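Local structure of glycosyltransferase Gtf1 (Streptococcus pneumoniae, 4PQG) at residues 245-250 against 268-273; 250-255 against 432-437; 284-289 against 311-316; 339-344 against 407-412. The protein is a glycosyltransferase of the GT-B clan whose two Rossmann-like domains face each other across a cleft, here holding uridine-5'-diphosphate and 2-acetamido-2-deoxy-beta-D-glucopyranose. All coordinates share one frame; numbering follows the deposited sequence.

Contact 1: 245-250 against 268-273; sequences LAVVVH and NYYDYQ. With NAG (2-acetamido-2-deoxy-beta-D-glucopyranose), chain D.
Tyr-270 sets its hydroxyl among the backbone groups of Val-248, Val-249 and His-250, and there the contact is tight. Its OH donates to Val-248 O at 2.7 Å, with a C=O...donor angle of 131°, and accepts from His-250 N at 2.8 Å, where the N-H...acceptor angle of 143° shows a bent bond. One oxygen therefore joins the acceptor before Val-249 to the donor after it. Packing follows the ring: Val-249 CG1 lies over one face, displaced toward the rim and 4.2 Å from Tyr-270 CE2, whereas Val-247 CG1 comes to the edge near the ring plane. The side chains of His-250 and Tyr-270 cross at about a right angle, with His-250 CD2 3.4 Å from Tyr-270 OH.

Toward the helix 271-275 the fit is looser. Both methyls of Val-247 touch Gln-273 CG at 4.0 Å, and no polar bond crosses here. The glutamine chain bends at chi2 (92°), and Gln-273 NE2 donates to Tyr-269 O at 2.8 Å, in the carbonyl plane, which keeps the amide within its own segment. The Tyr-269 side chain lies on the solvent side.

The two segments belong to one beta-alpha-beta unit, strand 244-248, helix 271-275 and strand 282-285. His-250 NE2 is hydrogen-bonded to Asp-227, and His-250 ND1 meets NAG O6 in the ring plane at 2.8 Å. A buried hydroxyl that both donates and accepts is thus satisfied by the main chain, and by holding His-250 N it acts as a second-shell group for a residue touching NAG.

Contact 2: 250-255 against 432-437; sequences HAEHYS and DVPYGN. With NAG (2-acetamido-2-deoxy-beta-D-glucopyranose), chain D.
Pro-434 reaches the segment 250-255 mainly through water: water 1 donates to Pro-434 O at 2.8 Å and to Glu-252 OE1 at 2.7 Å, while the proline ring itself only grazes that carboxylate. The peptide bond leading on to Tyr-435 is cis, a conformation uncommon before a residue other than proline, and Pro-434 CB sits over one face of the tyrosine ring, offset toward its rim.

Tyr-435 carries the direct contact. Its OH donates to Glu-252 OE2 at 2.7 Å, on the syn lone pair of that oxygen, and OE2 stands at the ring edge, near its plane, the carboxylate and ring planes being 70° apart. The anti lone pair of Glu-252 OE2 accepts from His-253 N at 3.1 Å, so OE2 is gripped by two donors on its two lone pairs. Glu-252 has CG anti to the backbone N (chi1 -176°) and bends at chi2, a course that brings its end nearer to Tyr-435. His-253 CE1 also approaches Tyr-435 OH, at 3.5 Å; the nitrogens of that ring are hydrogen-bonded to Gln-290 and Gln-297.

Next comes Gly-436, whose backbone N, like that of Tyr-435, bonds to Glu-412 O. Since 250-255 follows strand 244-248 of the first parallel sheet and 432-437 follows strand 428-431 of the second, the arrangement is an interdomain contact of the GT-B fold, beside its cleft.

Contact 3: 284-289 against 311-316; sequences IVSTDR and IPVGSI. With NAG (2-acetamido-2-deoxy-beta-D-glucopyranose), chain D.
Ile-284 and Ile-311 pack where two neighbouring parallel strands, 282-285 and 308-310, run out into loops. Helix 288-301 connects them, making a beta-alpha-beta crossover of the Rossmann-like domain. The backbones are joined by Ile-311 N donating to Val-285 O at 2.9 Å; the C=O...donor angle of 165° puts the donor nearly along the C=O axis.

The Ile-311 side chain can be followed outward. Its CB rests on Ile-284 CG2 at 3.8 Å. Ile-311 CG1, anti to its own carbonyl carbon (chi1 -46°), lies 4.0 Å from Ile-284 CG2. At the tip, Ile-311 CD1 lies 3.9 Å from Ile-284 CG2 and also comes within 4.2 Å of Ile-284 CD1. One methyl of Ile-284 thus follows the branch through to its end, the two chains crossing obliquely. Trp-501 of helix 494-508 touches both isoleucines and so extends this apolar patch.

Further on, the backbones draw close, with Ser-286 CA and Pro-312 CA 4.1 Å apart. Beyond them Thr-287 is the N-cap of helix 288-301, its OG1 accepting from Gln-290 N. Val-313 follows Pro-312, beside NAG, and Phe-414 touches both Val-313 and Ser-286. Both methyls of Val-313 approach NAG O6, and Val-313 CG1 also lies 3.1 Å from Ser-286 OG.

Contact 4: 339-344 against 407-412; sequences KEKHID and TASTSE. With NAG (2-acetamido-2-deoxy-beta-D-glucopyranose), chain D; UDP (uridine-5'-diphosphate), chain C.
Lys-341 and Ser-409 bring their backbones together, CA to CA 4.0 Å. The short 3-10 turn 339-341 is followed by His-342, the N-cap of helix 343-353, with left-handed backbone angles (47°/44°). Direct pairing is slight: Thr-410 N donates only weakly to Glu-340 O at 3.5 Å, and Ser-409 CA makes a CA-H...O contact with that oxygen. Water 3 fills in, donating to Lys-341 O and accepting from Ala-408 N; water 2 joins Glu-340 O to Ser-411 O.

Lys-341 starts away from the loop, but its chain bends at chi2 and NZ comes back to form a salt bridge with Glu-412 OE2 at 2.6 Å, on the syn lone pair of that oxygen. Ser-409 OG donates to Glu-412 OE2 at 2.7 Å from above the carboxylate plane, 37° out of it. Lys-341 NZ also bonds UDP O1B at 2.8 Å, while NAG O3 donates to Glu-412 OE1 at 2.6 Å. His-342 NE2 faces Thr-410 OG1 at its ring edge, 3.0 Å away.

Lys-341 and Glu-412 both belong to the UDP pocket. The spacing of Glu-412 and Glu-420, which is hydrogen-bonded to UDP, is consistent with the E-x7-E motif found in many GT-B glycosyltransferases.

In the fold
Contacts 1 and 3 reach the first parallel sheet, on the neighbouring strands 244-248 and 282-285, and touch through backbone pairs between Val-247, Val-249 and Ile-284; their centres are 15 Å apart. Contact 4 lies in the second domain, about 23 Å from contact 1 and 20 Å from contact 3 between centres. Contact 2 spans the two domains, its centre 12 Å from those of both contacts 3 and 4. Along the chain, contacts 1, 3 and 4 come in series; contact 2 shares His-250 with contact 1, which it crosses, and encloses the other two. All four reach NAG, and contact 4 also holds UDP, so residues of both domains surround the ligands in the cleft.

Contact 1: 245-250 against 268-273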
# COMPACT_ATOMS: atom_id res chain seq x y z
N LEU A 245 -18.46 9.87 -8.47
CA LEU A 245 -17.40 9.92 -7.48
C LEU A 245 -17.72 8.98 -6.32
O LEU A 245 -18.76 9.10 -5.67
CB LEU A 245 -17.21 11.36 -6.97
CG LEU A 245 -16.17 11.56 -5.85
CD1 LEU A 245 -14.77 11.22 -6.34
CD2 LEU A 245 -16.22 12.97 -5.29
N ALA A 246 -16.83 8.03 -6.07
CA ALA A 246 -16.92 7.15 -4.90
C ALA A 246 -15.69 7.38 -4.02
O ALA A 246 -14.59 7.64 -4.53
CB ALA A 246 -17.01 5.70 -5.34
N VAL A 247 -15.89 7.32 -2.70
CA VAL A 247 -14.80 7.44 -1.72
C VAL A 247 -14.74 6.13 -0.94
O VAL A 247 -15.74 5.71 -0.33
CB VAL A 247 -14.99 8.63 -0.76
CG1 VAL A 247 -14.03 8.56 0.43
CG2 VAL A 247 -14.86 9.95 -1.51
N VAL A 248 -13.59 5.48 -0.97
CA VAL A 248 -13.40 4.26 -0.18
C VAL A 248 -12.85 4.63 1.19
O VAL A 248 -11.86 5.38 1.29
CB VAL A 248 -12.46 3.28 -0.88
CG1 VAL A 248 -12.32 1.99 -0.08
CG2 VAL A 248 -12.99 2.94 -2.26
N VAL A 249 -13.51 4.12 2.22
CA VAL A 249 -13.09 4.28 3.61
C VAL A 249 -12.28 3.04 3.98
O VAL A 249 -12.78 1.92 3.92
CB VAL A 249 -14.31 4.43 4.55
CG1 VAL A 249 -13.87 4.63 6.00
CG2 VAL A 249 -15.21 5.58 4.09
N HIS A 250 -11.00 3.23 4.31
CA HIS A 250 -10.12 2.07 4.52
C HIS A 250 -9.91 1.63 5.95
O HIS A 250 -9.98 0.42 6.26
CB HIS A 250 -8.79 2.30 3.84
CG HIS A 250 -8.86 2.22 2.35
ND1 HIS A 250 -8.91 1.05 1.69
CD2 HIS A 250 -8.92 3.21 1.38
CE1 HIS A 250 -8.98 1.28 0.37
NE2 HIS A 250 -8.97 2.60 0.18
N ASN A 268 -8.21 12.03 10.01
CA ASN A 268 -7.74 13.08 9.10
C ASN A 268 -7.85 12.71 7.61
O ASN A 268 -8.11 13.57 6.79
CB ASN A 268 -6.28 13.48 9.39
CG ASN A 268 -6.09 14.11 10.77
OD1 ASN A 268 -7.04 14.55 11.43
ND2 ASN A 268 -4.85 14.17 11.19
N TYR A 269 -7.65 11.44 7.27
CA TYR A 269 -7.74 11.03 5.87
C TYR A 269 -9.17 11.06 5.30
O TYR A 269 -9.35 10.76 4.12
CB TYR A 269 -7.16 9.63 5.65
CG TYR A 269 -5.70 9.49 6.04
CD1 TYR A 269 -4.77 10.49 5.76
CD2 TYR A 269 -5.25 8.33 6.66
CE1 TYR A 269 -3.43 10.34 6.11
CE2 TYR A 269 -3.92 8.16 7.02
CZ TYR A 269 -3.02 9.17 6.74
OH TYR A 269 -1.71 9.00 7.11
N TYR A 270 -10.16 11.38 6.13
CA TYR A 270 -11.56 11.40 5.66
C TYR A 270 -12.32 12.68 5.97
O TYR A 270 -13.45 12.88 5.48
CB TYR A 270 -12.32 10.14 6.16
CG TYR A 270 -11.76 8.93 5.47
CD1 TYR A 270 -11.96 8.76 4.10
CD2 TYR A 270 -10.97 8.01 6.14
CE1 TYR A 270 -11.41 7.69 3.43
CE2 TYR A 270 -10.41 6.92 5.46
CZ TYR A 270 -10.63 6.79 4.11
OH TYR A 270 -10.10 5.75 3.37
N ASP A 271 -11.70 13.54 6.77
CA ASP A 271 -12.34 14.76 7.21
C ASP A 271 -12.86 15.58 6.04
O ASP A 271 -14.00 16.11 6.08
CB ASP A 271 -11.38 15.61 8.04
CG ASP A 271 -12.01 16.89 8.51
OD1 ASP A 271 -12.97 16.80 9.32
OD2 ASP A 271 -11.58 17.97 8.05
N TYR A 272 -12.04 15.72 5.00
CA TYR A 272 -12.44 16.49 3.83
C TYR A 272 -13.63 15.84 3.13
O TYR A 272 -14.63 16.51 2.82
CB TYR A 272 -11.27 16.68 2.83
CG TYR A 272 -11.74 17.52 1.65
CD1 TYR A 272 -11.79 18.90 1.75
CD2 TYR A 272 -12.20 16.92 0.47
CE1 TYR A 272 -12.25 19.68 0.70
CE2 TYR A 272 -12.66 17.69 -0.59
CZ TYR A 272 -12.69 19.07 -0.46
OH TYR A 272 -13.13 19.86 -1.47
N GLN A 273 -13.51 14.55 2.85
CA GLN A 273 -14.55 13.83 2.12
C GLN A 273 -15.89 13.80 2.86
O GLN A 273 -16.95 13.91 2.23
CB GLN A 273 -14.10 12.41 1.76
CG GLN A 273 -12.78 12.32 1.02
CD GLN A 273 -11.59 12.13 1.96
OE1 GLN A 273 -11.29 13.00 2.79
NE2 GLN A 273 -10.92 11.00 1.82
C1 NAG D . -6.08 -0.49 5.97
C2 NAG D . -6.74 -0.86 7.30
C3 NAG D . -7.00 -2.34 7.00
C4 NAG D . -7.71 -2.55 5.66
C5 NAG D . -7.02 -1.75 4.52
C6 NAG D . -7.61 -1.95 3.13
C7 NAG D . -6.20 -0.42 9.63
C8 NAG D . -5.10 -0.39 10.65
N2 NAG D . -5.83 -0.76 8.41
O1 NAG D . -4.97 0.36 5.92
O3 NAG D . -7.67 -2.99 8.06
O4 NAG D . -7.68 -3.92 5.35
O5 NAG D . -7.04 -0.38 4.94
O6 NAG D . -8.89 -1.37 3.15
O7 NAG D . -7.37 -0.13 9.95

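Contact 2: 250-255 against 432-437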
# COMPACT_ATOMS: atom_id res chain seq x y z
N HIS A 250 -11.00 3.23 4.31
CA HIS A 250 -10.12 2.07 4.52
C HIS A 250 -9.91 1.63 5.95
O HIS A 250 -9.98 0.42 6.26
CB HIS A 250 -8.79 2.30 3.84
CG HIS A 250 -8.86 2.22 2.35
ND1 HIS A 250 -8.91 1.05 1.69
CD2 HIS A 250 -8.92 3.21 1.38
CE1 HIS A 250 -8.98 1.28 0.37
NE2 HIS A 250 -8.97 2.60 0.18
N ALA A 251 -9.63 2.58 6.83
CA ALA A 251 -9.37 2.26 8.23
C ALA A 251 -10.56 2.74 9.07
O ALA A 251 -11.57 3.20 8.52
CB ALA A 251 -8.08 2.95 8.67
N GLU A 252 -10.45 2.64 10.40
CA GLU A 252 -11.39 3.29 11.32
C GLU A 252 -11.45 4.79 10.97
O GLU A 252 -10.43 5.37 10.65
CB GLU A 252 -10.92 3.09 12.76
CG GLU A 252 -11.85 3.63 13.84
CD GLU A 252 -13.22 2.99 13.80
OE1 GLU A 252 -13.49 2.08 14.61
OE2 GLU A 252 -14.05 3.37 12.93
N HIS A 253 -12.63 5.41 11.03
CA HIS A 253 -12.83 6.68 10.33
C HIS A 253 -13.10 7.85 11.23
O HIS A 253 -13.38 8.96 10.76
CB HIS A 253 -13.99 6.53 9.35
CG HIS A 253 -15.27 6.18 10.05
ND1 HIS A 253 -15.63 4.90 10.29
CD2 HIS A 253 -16.21 6.98 10.68
CE1 HIS A 253 -16.77 4.89 11.01
NE2 HIS A 253 -17.12 6.17 11.25
N TYR A 254 -13.02 7.64 12.54
CA TYR A 254 -13.22 8.69 13.53
C TYR A 254 -12.45 8.32 14.80
O TYR A 254 -12.05 7.17 14.97
CB TYR A 254 -14.72 8.86 13.82
CG TYR A 254 -15.26 7.84 14.79
CD1 TYR A 254 -15.59 8.20 16.11
CD2 TYR A 254 -15.39 6.49 14.43
CE1 TYR A 254 -16.06 7.27 17.01
CE2 TYR A 254 -15.84 5.54 15.34
CZ TYR A 254 -16.18 5.94 16.62
OH TYR A 254 -16.65 5.03 17.53
N SER A 255 -12.24 9.29 15.68
CA SER A 255 -11.55 9.04 16.94
C SER A 255 -12.55 8.95 18.08
O SER A 255 -13.21 9.94 18.47
CB SER A 255 -10.50 10.10 17.23
OG SER A 255 -9.52 10.09 16.20
N ASP A 432 -10.75 -8.21 20.84
CA ASP A 432 -12.16 -8.02 20.56
C ASP A 432 -12.41 -6.55 20.22
O ASP A 432 -12.90 -5.79 21.05
CB ASP A 432 -12.99 -8.44 21.78
CG ASP A 432 -14.48 -8.61 21.46
OD1 ASP A 432 -14.91 -8.28 20.34
OD2 ASP A 432 -15.22 -9.09 22.34
N VAL A 433 -12.02 -6.15 19.01
CA VAL A 433 -12.11 -4.76 18.60
C VAL A 433 -12.62 -4.69 17.17
O VAL A 433 -12.36 -5.59 16.38
CB VAL A 433 -10.74 -4.01 18.71
CG1 VAL A 433 -10.38 -3.74 20.17
CG2 VAL A 433 -9.63 -4.76 17.99
N PRO A 434 -13.36 -3.62 16.83
CA PRO A 434 -13.87 -3.48 15.47
C PRO A 434 -12.77 -3.05 14.47
O PRO A 434 -11.72 -2.58 14.89
CB PRO A 434 -14.94 -2.40 15.60
CG PRO A 434 -14.51 -1.58 16.77
CD PRO A 434 -13.77 -2.50 17.70
N TYR A 435 -12.96 -3.27 13.17
CA TYR A 435 -14.07 -4.05 12.62
C TYR A 435 -13.66 -5.46 12.24
O TYR A 435 -14.44 -6.41 12.39
CB TYR A 435 -14.65 -3.32 11.41
CG TYR A 435 -15.09 -1.93 11.77
CD1 TYR A 435 -16.32 -1.72 12.38
CD2 TYR A 435 -14.25 -0.83 11.55
CE1 TYR A 435 -16.72 -0.44 12.75
CE2 TYR A 435 -14.65 0.45 11.89
CZ TYR A 435 -15.88 0.65 12.49
OH TYR A 435 -16.28 1.91 12.86
N GLY A 436 -12.43 -5.60 11.75
CA GLY A 436 -11.97 -6.85 11.14
C GLY A 436 -11.96 -8.09 12.03
O GLY A 436 -12.39 -9.17 11.61
N ASN A 437 -11.47 -7.94 13.25
CA ASN A 437 -11.39 -9.05 14.19
C ASN A 437 -12.76 -9.60 14.52
O ASN A 437 -12.95 -10.81 14.63
CB ASN A 437 -10.69 -8.62 15.49
CG ASN A 437 -9.18 -8.62 15.37
OD1 ASN A 437 -8.62 -8.79 14.27
ND2 ASN A 437 -8.50 -8.43 16.49
C1 NAG D . -6.08 -0.49 5.97
C2 NAG D . -6.74 -0.86 7.30
C3 NAG D . -7.00 -2.34 7.00
C4 NAG D . -7.71 -2.55 5.66
C5 NAG D . -7.02 -1.75 4.52
C6 NAG D . -7.61 -1.95 3.13
C7 NAG D . -6.20 -0.42 9.63
C8 NAG D . -5.10 -0.39 10.65
N2 NAG D . -5.83 -0.76 8.41
O1 NAG D . -4.97 0.36 5.92
O3 NAG D . -7.67 -2.99 8.06
O4 NAG D . -7.68 -3.92 5.35
O5 NAG D . -7.04 -0.38 4.94
O6 NAG D . -8.89 -1.37 3.15
O7 NAG D . -7.37 -0.13 9.95
O HOH W 1 -11.60 0.16 15.11

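Contact 3: 284-289 against 311-316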
# COMPACT_ATOMS: atom_id res chain seq x y z
N ILE A 284 -17.77 3.72 0.06
CA ILE A 284 -17.57 2.27 0.18
C ILE A 284 -16.87 1.95 1.51
O ILE A 284 -15.85 2.56 1.84
CB ILE A 284 -16.74 1.72 -1.00
CG1 ILE A 284 -17.32 2.16 -2.35
CG2 ILE A 284 -16.64 0.19 -0.93
CD1 ILE A 284 -16.49 1.72 -3.55
N VAL A 285 -17.44 1.03 2.28
CA VAL A 285 -16.79 0.49 3.49
C VAL A 285 -16.68 -1.02 3.41
O VAL A 285 -17.44 -1.65 2.69
CB VAL A 285 -17.52 0.85 4.80
CG1 VAL A 285 -17.58 2.36 5.00
CG2 VAL A 285 -18.92 0.24 4.83
N SER A 286 -15.76 -1.62 4.18
CA SER A 286 -15.52 -3.06 4.06
C SER A 286 -16.46 -3.98 4.84
O SER A 286 -16.57 -5.16 4.51
CB SER A 286 -14.07 -3.39 4.43
OG SER A 286 -13.18 -2.84 3.47
N THR A 287 -17.10 -3.46 5.89
CA THR A 287 -18.00 -4.27 6.72
C THR A 287 -19.31 -3.55 6.97
O THR A 287 -19.35 -2.32 6.95
CB THR A 287 -17.40 -4.58 8.09
OG1 THR A 287 -17.29 -3.36 8.84
CG2 THR A 287 -16.06 -5.25 7.96
N ASP A 288 -20.36 -4.31 7.24
CA ASP A 288 -21.66 -3.73 7.57
C ASP A 288 -21.65 -2.98 8.89
O ASP A 288 -22.42 -2.04 9.05
CB ASP A 288 -22.76 -4.80 7.63
CG ASP A 288 -23.19 -5.26 6.25
OD1 ASP A 288 -23.21 -4.44 5.31
OD2 ASP A 288 -23.52 -6.46 6.12
N ARG A 289 -20.84 -3.40 9.85
CA ARG A 289 -20.74 -2.67 11.10
C ARG A 289 -20.20 -1.25 10.87
O ARG A 289 -20.73 -0.30 11.43
CB ARG A 289 -19.90 -3.43 12.13
CG ARG A 289 -19.80 -2.78 13.52
CD ARG A 289 -21.15 -2.51 14.20
NE ARG A 289 -20.97 -1.66 15.38
CZ ARG A 289 -21.88 -0.81 15.85
NH1 ARG A 289 -23.06 -0.67 15.25
NH2 ARG A 289 -21.62 -0.07 16.92
N ILE A 311 -18.62 -3.11 0.53
CA ILE A 311 -17.91 -3.98 -0.40
C ILE A 311 -16.55 -4.29 0.21
O ILE A 311 -15.73 -3.38 0.36
CB ILE A 311 -17.71 -3.36 -1.79
CG1 ILE A 311 -19.00 -2.70 -2.31
CG2 ILE A 311 -17.18 -4.40 -2.77
CD1 ILE A 311 -18.77 -1.79 -3.50
N PRO A 312 -16.33 -5.56 0.59
CA PRO A 312 -15.04 -5.97 1.16
C PRO A 312 -13.90 -5.59 0.21
O PRO A 312 -14.04 -5.77 -0.99
CB PRO A 312 -15.17 -7.49 1.22
CG PRO A 312 -16.63 -7.72 1.43
CD PRO A 312 -17.32 -6.65 0.62
N VAL A 313 -12.80 -5.07 0.77
CA VAL A 313 -11.63 -4.66 0.01
C VAL A 313 -10.83 -5.85 -0.50
O VAL A 313 -9.94 -5.72 -1.33
CB VAL A 313 -10.69 -3.70 0.81
CG1 VAL A 313 -11.34 -2.35 1.02
CG2 VAL A 313 -10.24 -4.31 2.13
N GLY A 314 -11.13 -7.03 0.01
CA GLY A 314 -10.45 -8.24 -0.45
C GLY A 314 -11.43 -9.38 -0.61
O GLY A 314 -12.53 -9.34 -0.07
N SER A 315 -11.01 -10.40 -1.35
CA SER A 315 -11.78 -11.63 -1.44
C SER A 315 -10.79 -12.76 -1.70
O SER A 315 -9.64 -12.50 -2.05
CB SER A 315 -12.83 -11.52 -2.56
OG SER A 315 -12.22 -11.24 -3.81
N ILE A 316 -11.22 -14.00 -1.50
CA ILE A 316 -10.35 -15.16 -1.63
C ILE A 316 -10.75 -15.91 -2.91
O ILE A 316 -11.92 -16.28 -3.07
CB ILE A 316 -10.54 -16.10 -0.41
CG1 ILE A 316 -10.13 -15.39 0.89
CG2 ILE A 316 -9.72 -17.37 -0.57
CD1 ILE A 316 -10.71 -16.04 2.14
C1 NAG D . -6.08 -0.49 5.97
C2 NAG D . -6.74 -0.86 7.30
C3 NAG D . -7.00 -2.34 7.00
C4 NAG D . -7.71 -2.55 5.66
C5 NAG D . -7.02 -1.75 4.52
C6 NAG D . -7.61 -1.95 3.13
C7 NAG D . -6.20 -0.42 9.63
C8 NAG D . -5.10 -0.39 10.65
N2 NAG D . -5.83 -0.76 8.41
O1 NAG D . -4.97 0.36 5.92
O3 NAG D . -7.67 -2.99 8.06
O4 NAG D . -7.68 -3.92 5.35
O5 NAG D . -7.04 -0.38 4.94
O6 NAG D . -8.89 -1.37 3.15
O7 NAG D . -7.37 -0.13 9.95

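Contact 4: 339-344 against 407-412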
# COMPACT_ATOMS: atom_id res chain seq x y z
N LYS A 339 3.52 0.73 15.05
CA LYS A 339 3.05 0.78 16.44
C LYS A 339 1.63 0.25 16.61
O LYS A 339 1.40 -0.55 17.50
CB LYS A 339 3.14 2.20 17.00
CG LYS A 339 4.55 2.66 17.24
CD LYS A 339 4.59 4.05 17.88
CE LYS A 339 6.00 4.41 18.31
NZ LYS A 339 7.00 4.03 17.27
N GLU A 340 0.71 0.69 15.74
CA GLU A 340 -0.72 0.30 15.83
C GLU A 340 -0.99 -1.21 15.69
O GLU A 340 -2.10 -1.68 15.98
CB GLU A 340 -1.59 1.11 14.83
CG GLU A 340 -1.36 0.72 13.36
CD GLU A 340 -2.01 1.68 12.36
OE1 GLU A 340 -2.82 2.55 12.77
OE2 GLU A 340 -1.71 1.56 11.15
N LYS A 341 0.01 -1.97 15.23
CA LYS A 341 -0.10 -3.44 15.14
C LYS A 341 0.40 -4.14 16.41
O LYS A 341 0.13 -5.32 16.61
CB LYS A 341 0.67 -3.97 13.91
CG LYS A 341 0.22 -3.39 12.56
CD LYS A 341 -1.16 -3.90 12.11
CE LYS A 341 -1.61 -3.23 10.82
NZ LYS A 341 -2.71 -3.96 10.11
N HIS A 342 1.15 -3.41 17.25
CA HIS A 342 1.63 -3.89 18.56
C HIS A 342 2.23 -5.26 18.52
O HIS A 342 1.96 -6.09 19.41
CB HIS A 342 0.50 -3.89 19.59
CG HIS A 342 -0.24 -2.58 19.68
ND1 HIS A 342 0.22 -1.54 20.40
CD2 HIS A 342 -1.43 -2.17 19.09
CE1 HIS A 342 -0.64 -0.51 20.29
NE2 HIS A 342 -1.66 -0.90 19.49
N ILE A 343 3.06 -5.52 17.51
CA ILE A 343 3.69 -6.83 17.39
C ILE A 343 4.55 -7.13 18.62
O ILE A 343 4.73 -8.30 18.98
CB ILE A 343 4.46 -6.98 16.06
CG1 ILE A 343 3.48 -6.87 14.88
CG2 ILE A 343 5.16 -8.33 15.99
CD1 ILE A 343 4.16 -6.72 13.54
N ASP A 344 5.03 -6.08 19.29
CA ASP A 344 5.85 -6.27 20.50
C ASP A 344 5.09 -7.02 21.59
O ASP A 344 5.67 -7.87 22.27
CB ASP A 344 6.44 -4.96 21.02
CG ASP A 344 5.39 -3.91 21.30
OD1 ASP A 344 4.57 -3.66 20.39
OD2 ASP A 344 5.39 -3.34 22.41
N THR A 407 -2.64 -11.61 16.04
CA THR A 407 -2.75 -10.17 15.81
C THR A 407 -3.01 -9.53 17.16
O THR A 407 -3.81 -10.05 17.96
CB THR A 407 -3.90 -9.80 14.82
OG1 THR A 407 -4.22 -8.41 14.96
CG2 THR A 407 -5.17 -10.62 15.12
N ALA A 408 -2.29 -8.44 17.40
CA ALA A 408 -2.48 -7.55 18.54
C ALA A 408 -2.84 -6.15 18.05
O ALA A 408 -2.74 -5.18 18.79
CB ALA A 408 -1.21 -7.52 19.36
N SER A 409 -3.24 -6.04 16.78
CA SER A 409 -3.73 -4.78 16.26
C SER A 409 -4.96 -4.35 17.05
O SER A 409 -5.88 -5.15 17.30
CB SER A 409 -4.06 -4.90 14.77
OG SER A 409 -4.63 -3.70 14.29
N THR A 410 -4.97 -3.07 17.42
CA THR A 410 -6.07 -2.52 18.18
C THR A 410 -7.23 -2.00 17.32
O THR A 410 -8.24 -1.53 17.85
CB THR A 410 -5.56 -1.44 19.17
OG1 THR A 410 -4.52 -0.67 18.54
CG2 THR A 410 -4.95 -2.12 20.41
N SER A 411 -7.08 -2.11 15.99
CA SER A 411 -8.14 -1.65 15.08
C SER A 411 -7.88 -2.07 13.64
O SER A 411 -6.77 -1.88 13.12
CB SER A 411 -8.30 -0.12 15.15
OG SER A 411 -9.21 0.34 14.16
N GLU A 412 -8.89 -2.64 12.98
CA GLU A 412 -8.79 -2.92 11.54
C GLU A 412 -10.07 -2.57 10.81
O GLU A 412 -11.15 -3.04 11.16
CB GLU A 412 -8.43 -4.38 11.26
CG GLU A 412 -7.08 -4.84 11.81
CD GLU A 412 -5.87 -4.26 11.08
OE1 GLU A 412 -6.00 -3.76 9.93
OE2 GLU A 412 -4.76 -4.34 11.67
C1 NAG D . -6.08 -0.49 5.97
C2 NAG D . -6.74 -0.86 7.30
C3 NAG D . -7.00 -2.34 7.00
C4 NAG D . -7.71 -2.55 5.66
C5 NAG D . -7.02 -1.75 4.52
C6 NAG D . -7.61 -1.95 3.13
C7 NAG D . -6.20 -0.42 9.63
C8 NAG D . -5.10 -0.39 10.65
N2 NAG D . -5.83 -0.76 8.41
O1 NAG D . -4.97 0.36 5.92
O3 NAG D . -7.67 -2.99 8.06
O4 NAG D . -7.68 -3.92 5.35
O5 NAG D . -7.04 -0.38 4.94
O6 NAG D . -8.89 -1.37 3.15
O7 NAG D . -7.37 -0.13 9.95
N1 UDP C . 1.64 -8.08 3.07
C2 UDP C . 2.55 -8.74 2.21
N3 UDP C . 3.68 -9.21 2.71
C4 UDP C . 4.01 -9.09 4.00
C5 UDP C . 3.14 -8.45 4.89
C6 UDP C . 1.94 -7.94 4.38
O2 UDP C . 2.29 -8.88 0.99
O4 UDP C . 5.10 -9.58 4.39
C1' UDP C . 0.37 -7.60 2.50
C2' UDP C . -0.75 -8.53 2.95
O2' UDP C . -0.92 -9.69 2.12
C3' UDP C . -1.99 -7.65 2.95
C4' UDP C . -1.44 -6.24 3.14
O4' UDP C . -0.01 -6.32 3.01
O3' UDP C . -2.67 -7.73 1.69
C5' UDP C . -1.76 -5.66 4.51
O5' UDP C . -3.14 -5.35 4.56
PA UDP C . -3.93 -5.27 5.96
O1A UDP C . -5.37 -4.91 5.67
O2A UDP C . -3.65 -6.56 6.69
O3A UDP C . -3.16 -4.21 6.89
PB UDP C . -2.89 -2.63 6.70
O1B UDP C . -3.12 -2.06 8.08
O2B UDP C . -1.45 -2.54 6.21
O3B UDP C . -3.93 -2.14 5.72
O HOH W 2 -4.39 -0.75 14.23
O HOH W 3 -0.64 -7.60 15.29